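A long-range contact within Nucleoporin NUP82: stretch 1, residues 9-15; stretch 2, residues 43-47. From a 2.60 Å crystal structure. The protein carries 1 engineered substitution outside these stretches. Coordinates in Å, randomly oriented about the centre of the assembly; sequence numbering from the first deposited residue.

Stretch 1 (9-15) ALPIFQA
Stretch 2, residues 43-47: IRWYN

What polar interactions fasten the loop to the strand? Both come from a single nitrogen, NH1 of Arg 44, which donates to two backbone carbonyls of the first stretch. NH1 of Arg 44 lies 2.9 Å from O of Ile 12, with an N-H...O angle of 154°, and 3.0 Å from O of Gln 14, at 160°. A terminal guanidinium nitrogen carries two hydrogens, so one atom can serve both acceptors at good angles. The two oxygens lie at the edge of the guanidinium, near its plane, where its N-H bonds point. Arginine suits this place because it combines a long reach with such a donor group, and the acceptors, being main-chain atoms, ask nothing of the side chains of Ile 12 and Gln 14.

How do the two backbones present these groups? Residues 43-47 form part of an extended strand, with phi between -95° and -146° and psi between 108° and 137°, so CA-to-CB of Arg 44 and Tyr 46 points toward the loop while that of Trp 45, between them, points away. The first stretch is a loop: Leu 10 is extended at -106/131, Pro 11, Ile 12 and Phe 13 have helical angles of -41/-42, -62/-28 and -79/-39, and Gln 14 returns to -53/127. One backbone hydrogen bond spans the turn, from N of Phe 13 to O of Leu 10 at 2.9 Å. The closest CA atoms across the contact are those of Ile 12 and Arg 44, 6.8 Å apart. Arg 44 leaves the strand with chi1 at -75° (m), and chi2, chi3 and chi4 are all near 180°; this extended chain carries the guanidinium to the carbonyls.

What fills the space beside the arginine? Ile 12 does, and it has the largest covered area of any residue here, 94 Å². Its CA-to-CB bond runs sideways, but with chi1 at -169° and chi2 at 174°, both t, its end comes nearer the strand. CG1 of Ile 12 sits 3.7 Å from CB of Arg 44, and its CD1 reaches 3.7 Å from CB of Tyr 46 while lying 4.0 Å from the backbone N of Trp 45. The extended CG1-CD1 arm of Ile 12 thus lies against the aliphatic base of Arg 44 and extends past the backbone of Trp 45 to Tyr 46, and the residue is buried, as suits a wholly apolar side chain.

How does the packing end? The CA-to-CB bond of Leu 10 points toward the strand, and chi1 at -170° (t) with chi2 at 44° (p) brings CD2 to 4.0 Å from CE2 of Tyr 46, an apolar contact oblique to the ring. Tyr 46, with chi1 at 169° (t) and chi2 at 75°, thereby meets Ile 12 at its CB and Leu 10 at its ring. Phe 13, at chi1 -66° (m), turns its CA-to-CB bond away, and the end of the Gln 14 side chain leads away too, the contact of Gln 14 being made by its backbone O. In all, 301 Å² is buried, both sides summed.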

ATOM      1  N   ALA A   9     -30.943  23.901   0.892  1.00 86.19           N
ATOM      2  CA  ALA A   9     -32.380  23.859   0.721  1.00 85.77           C
ATOM      3  C   ALA A   9     -32.702  23.091  -0.545  1.00 85.52           C
ATOM      4  O   ALA A   9     -33.553  23.497  -1.324  1.00 86.68           O
ATOM      5  CB  ALA A   9     -32.935  25.274   0.635  1.00 86.05           C
ATOM      6  N   LEU A  10     -32.001  21.987  -0.767  1.00 84.91           N
ATOM      7  CA  LEU A  10     -32.251  21.170  -1.947  1.00 83.69           C
ATOM      8  C   LEU A  10     -32.992  19.919  -1.449  1.00 82.90           C
ATOM      9  O   LEU A  10     -32.584  19.299  -0.465  1.00 83.53           O
ATOM     10  CB  LEU A  10     -30.909  20.833  -2.632  1.00 82.89           C
ATOM     11  CG  LEU A  10     -30.830  20.170  -4.019  1.00 81.99           C
ATOM     12  CD1 LEU A  10     -31.805  20.788  -4.988  1.00 81.04           C
ATOM     13  CD2 LEU A  10     -29.424  20.325  -4.559  1.00 80.67           C
ATOM     14  N   PRO A  11     -34.116  19.560  -2.101  1.00 81.58           N
ATOM     15  CA  PRO A  11     -34.976  18.409  -1.789  1.00 80.52           C
ATOM     16  C   PRO A  11     -34.284  17.107  -1.406  1.00 80.16           C
ATOM     17  O   PRO A  11     -34.722  16.428  -0.480  1.00 80.36           O
ATOM     18  CB  PRO A  11     -35.804  18.254  -3.054  1.00 79.83           C
ATOM     19  CG  PRO A  11     -36.017  19.661  -3.446  1.00 80.41           C
ATOM     20  CD  PRO A  11     -34.644  20.286  -3.269  1.00 81.33           C
ATOM     21  N   ILE A  12     -33.212  16.761  -2.117  1.00 79.37           N
ATOM     22  CA  ILE A  12     -32.478  15.519  -1.849  1.00 77.90           C
ATOM     23  C   ILE A  12     -31.866  15.457  -0.451  1.00 77.77           C
ATOM     24  O   ILE A  12     -31.694  14.378   0.119  1.00 77.38           O
ATOM     25  CB  ILE A  12     -31.338  15.291  -2.888  1.00 76.24           C
ATOM     26  CG1 ILE A  12     -30.776  13.874  -2.735  1.00 74.64           C
ATOM     27  CG2 ILE A  12     -30.238  16.328  -2.703  1.00 74.20           C
ATOM     28  CD1 ILE A  12     -29.747  13.479  -3.779  1.00 73.62           C
ATOM     29  N   PHE A  13     -31.557  16.620   0.106  1.00 78.01           N
ATOM     30  CA  PHE A  13     -30.932  16.692   1.415  1.00 78.36           C
ATOM     31  C   PHE A  13     -31.819  16.514   2.644  1.00 80.60           C
ATOM     32  O   PHE A  13     -31.400  15.885   3.614  1.00 81.58           O
ATOM     33  CB  PHE A  13     -30.173  18.008   1.544  1.00 74.82           C
ATOM     34  CG  PHE A  13     -29.004  18.127   0.617  1.00 71.99           C
ATOM     35  CD1 PHE A  13     -28.075  17.099   0.512  1.00 69.59           C
ATOM     36  CD2 PHE A  13     -28.796  19.290  -0.113  1.00 71.29           C
ATOM     37  CE1 PHE A  13     -26.960  17.225  -0.301  1.00 68.02           C
ATOM     38  CE2 PHE A  13     -27.676  19.421  -0.931  1.00 69.64           C
ATOM     39  CZ  PHE A  13     -26.757  18.381  -1.019  1.00 68.43           C
ATOM     40  N   GLN A  14     -33.033  17.053   2.623  1.00 83.11           N
ATOM     41  CA  GLN A  14     -33.890  16.946   3.796  1.00 85.82           C
ATOM     42  C   GLN A  14     -34.081  15.531   4.325  1.00 86.76           C
ATOM     43  O   GLN A  14     -34.459  14.612   3.591  1.00 86.81           O
ATOM     44  CB  GLN A  14     -35.220  17.644   3.541  1.00 86.93           C
ATOM     45  CG  GLN A  14     -35.034  19.157   3.555  1.00 90.22           C
ATOM     46  CD  GLN A  14     -36.336  19.924   3.677  1.00 92.84           C
ATOM     47  OE1 GLN A  14     -37.142  19.665   4.579  1.00 93.44           O
ATOM     48  NE2 GLN A  14     -36.547  20.885   2.775  1.00 94.15           N
ATOM     49  N   ALA A  15     -33.801  15.381   5.618  1.00 87.13           N
ATOM     50  CA  ALA A  15     -33.865  14.096   6.290  1.00 88.04           C
ATOM     51  C   ALA A  15     -35.001  13.945   7.283  1.00 88.61           C
ATOM     52  O   ALA A  15     -35.687  14.907   7.610  1.00 87.98           O
ATOM     53  CB  ALA A  15     -32.543  13.826   6.991  1.00 87.88           C
ATOM     54  N   ILE A  43     -30.733   4.917  -1.152  1.00 61.65           N
ATOM     55  CA  ILE A  43     -29.805   5.684  -1.955  1.00 60.12           C
ATOM     56  C   ILE A  43     -30.580   6.761  -2.692  1.00 60.23           C
ATOM     57  O   ILE A  43     -31.582   6.484  -3.348  1.00 59.97           O
ATOM     58  CB  ILE A  43     -29.102   4.813  -3.015  1.00 59.83           C
ATOM     59  CG1 ILE A  43     -28.378   3.642  -2.344  1.00 61.34           C
ATOM     60  CG2 ILE A  43     -28.122   5.661  -3.810  1.00 57.99           C
ATOM     61  CD1 ILE A  43     -27.778   2.616  -3.326  1.00 60.89           C
ATOM     62  N   ARG A  44     -30.131   7.999  -2.558  1.00 60.00           N
ATOM     63  CA  ARG A  44     -30.747   9.103  -3.276  1.00 60.15           C
ATOM     64  C   ARG A  44     -29.684   9.630  -4.237  1.00 60.37           C
ATOM     65  O   ARG A  44     -28.530   9.819  -3.852  1.00 61.28           O
ATOM     66  CB  ARG A  44     -31.156  10.212  -2.326  1.00 60.83           C
ATOM     67  CG  ARG A  44     -32.370   9.905  -1.525  1.00 62.43           C
ATOM     68  CD  ARG A  44     -32.790  11.128  -0.730  1.00 64.88           C
ATOM     69  NE  ARG A  44     -33.936  10.841   0.125  1.00 69.51           N
ATOM     70  CZ  ARG A  44     -34.437  11.678   1.028  1.00 71.33           C
ATOM     71  NH1 ARG A  44     -33.893  12.874   1.206  1.00 72.84           N
ATOM     72  NH2 ARG A  44     -35.476  11.309   1.767  1.00 71.88           N
ATOM     73  N   TRP A  45     -30.057   9.846  -5.492  1.00 59.83           N
ATOM     74  CA  TRP A  45     -29.110  10.353  -6.470  1.00 58.07           C
ATOM     75  C   TRP A  45     -29.772  11.453  -7.271  1.00 57.09           C
ATOM     76  O   TRP A  45     -30.925  11.334  -7.660  1.00 57.72           O
ATOM     77  CB  TRP A  45     -28.620   9.217  -7.376  1.00 58.33           C
ATOM     78  CG  TRP A  45     -29.667   8.572  -8.251  1.00 58.75           C
ATOM     79  CD1 TRP A  45     -29.940   8.867  -9.554  1.00 58.04           C
ATOM     80  CD2 TRP A  45     -30.525   7.482  -7.903  1.00 59.63           C
ATOM     81  NE1 TRP A  45     -30.904   8.025 -10.043  1.00 57.41           N
ATOM     82  CE2 TRP A  45     -31.283   7.163  -9.051  1.00 59.07           C
ATOM     83  CE3 TRP A  45     -30.724   6.737  -6.732  1.00 59.62           C
ATOM     84  CZ2 TRP A  45     -32.231   6.133  -9.063  1.00 59.41           C
ATOM     85  CZ3 TRP A  45     -31.672   5.707  -6.746  1.00 59.53           C
ATOM     86  CH2 TRP A  45     -32.409   5.416  -7.902  1.00 58.82           C
ATOM     87  N   TYR A  46     -29.045  12.530  -7.517  1.00 55.96           N
ATOM     88  CA  TYR A  46     -29.619  13.636  -8.256  1.00 55.94           C
ATOM     89  C   TYR A  46     -28.561  14.300  -9.108  1.00 56.94           C
ATOM     90  O   TYR A  46     -27.490  14.650  -8.612  1.00 58.13           O
ATOM     91  CB  TYR A  46     -30.206  14.630  -7.257  1.00 55.21           C
ATOM     92  CG  TYR A  46     -30.628  15.973  -7.792  1.00 53.37           C
ATOM     93  CD1 TYR A  46     -31.791  16.125  -8.546  1.00 53.99           C
ATOM     94  CD2 TYR A  46     -29.896  17.108  -7.478  1.00 53.90           C
ATOM     95  CE1 TYR A  46     -32.222  17.390  -8.965  1.00 53.42           C
ATOM     96  CE2 TYR A  46     -30.308  18.369  -7.887  1.00 54.90           C
ATOM     97  CZ  TYR A  46     -31.469  18.508  -8.627  1.00 54.96           C
ATOM     98  OH  TYR A  46     -31.854  19.774  -9.015  1.00 54.86           O
ATOM     99  N   ASN A  47     -28.851  14.446 -10.398  1.00 56.36           N
ATOM    100  CA  ASN A  47     -27.919  15.108 -11.291  1.00 54.93           C
ATOM    101  C   ASN A  47     -28.326  16.573 -11.393  1.00 55.08           C
ATOM    102  O   ASN A  47     -29.338  16.919 -11.996  1.00 54.70           O
ATOM    103  CB  ASN A  47     -27.914  14.473 -12.678  1.00 52.46           C
ATOM    104  CG  ASN A  47     -26.900  15.115 -13.591  1.00 50.45           C
ATOM    105  OD1 ASN A  47     -26.931  16.321 -13.811  1.00 50.36           O
ATOM    106  ND2 ASN A  47     -25.988  14.318 -14.116  1.00 51.44           N
TER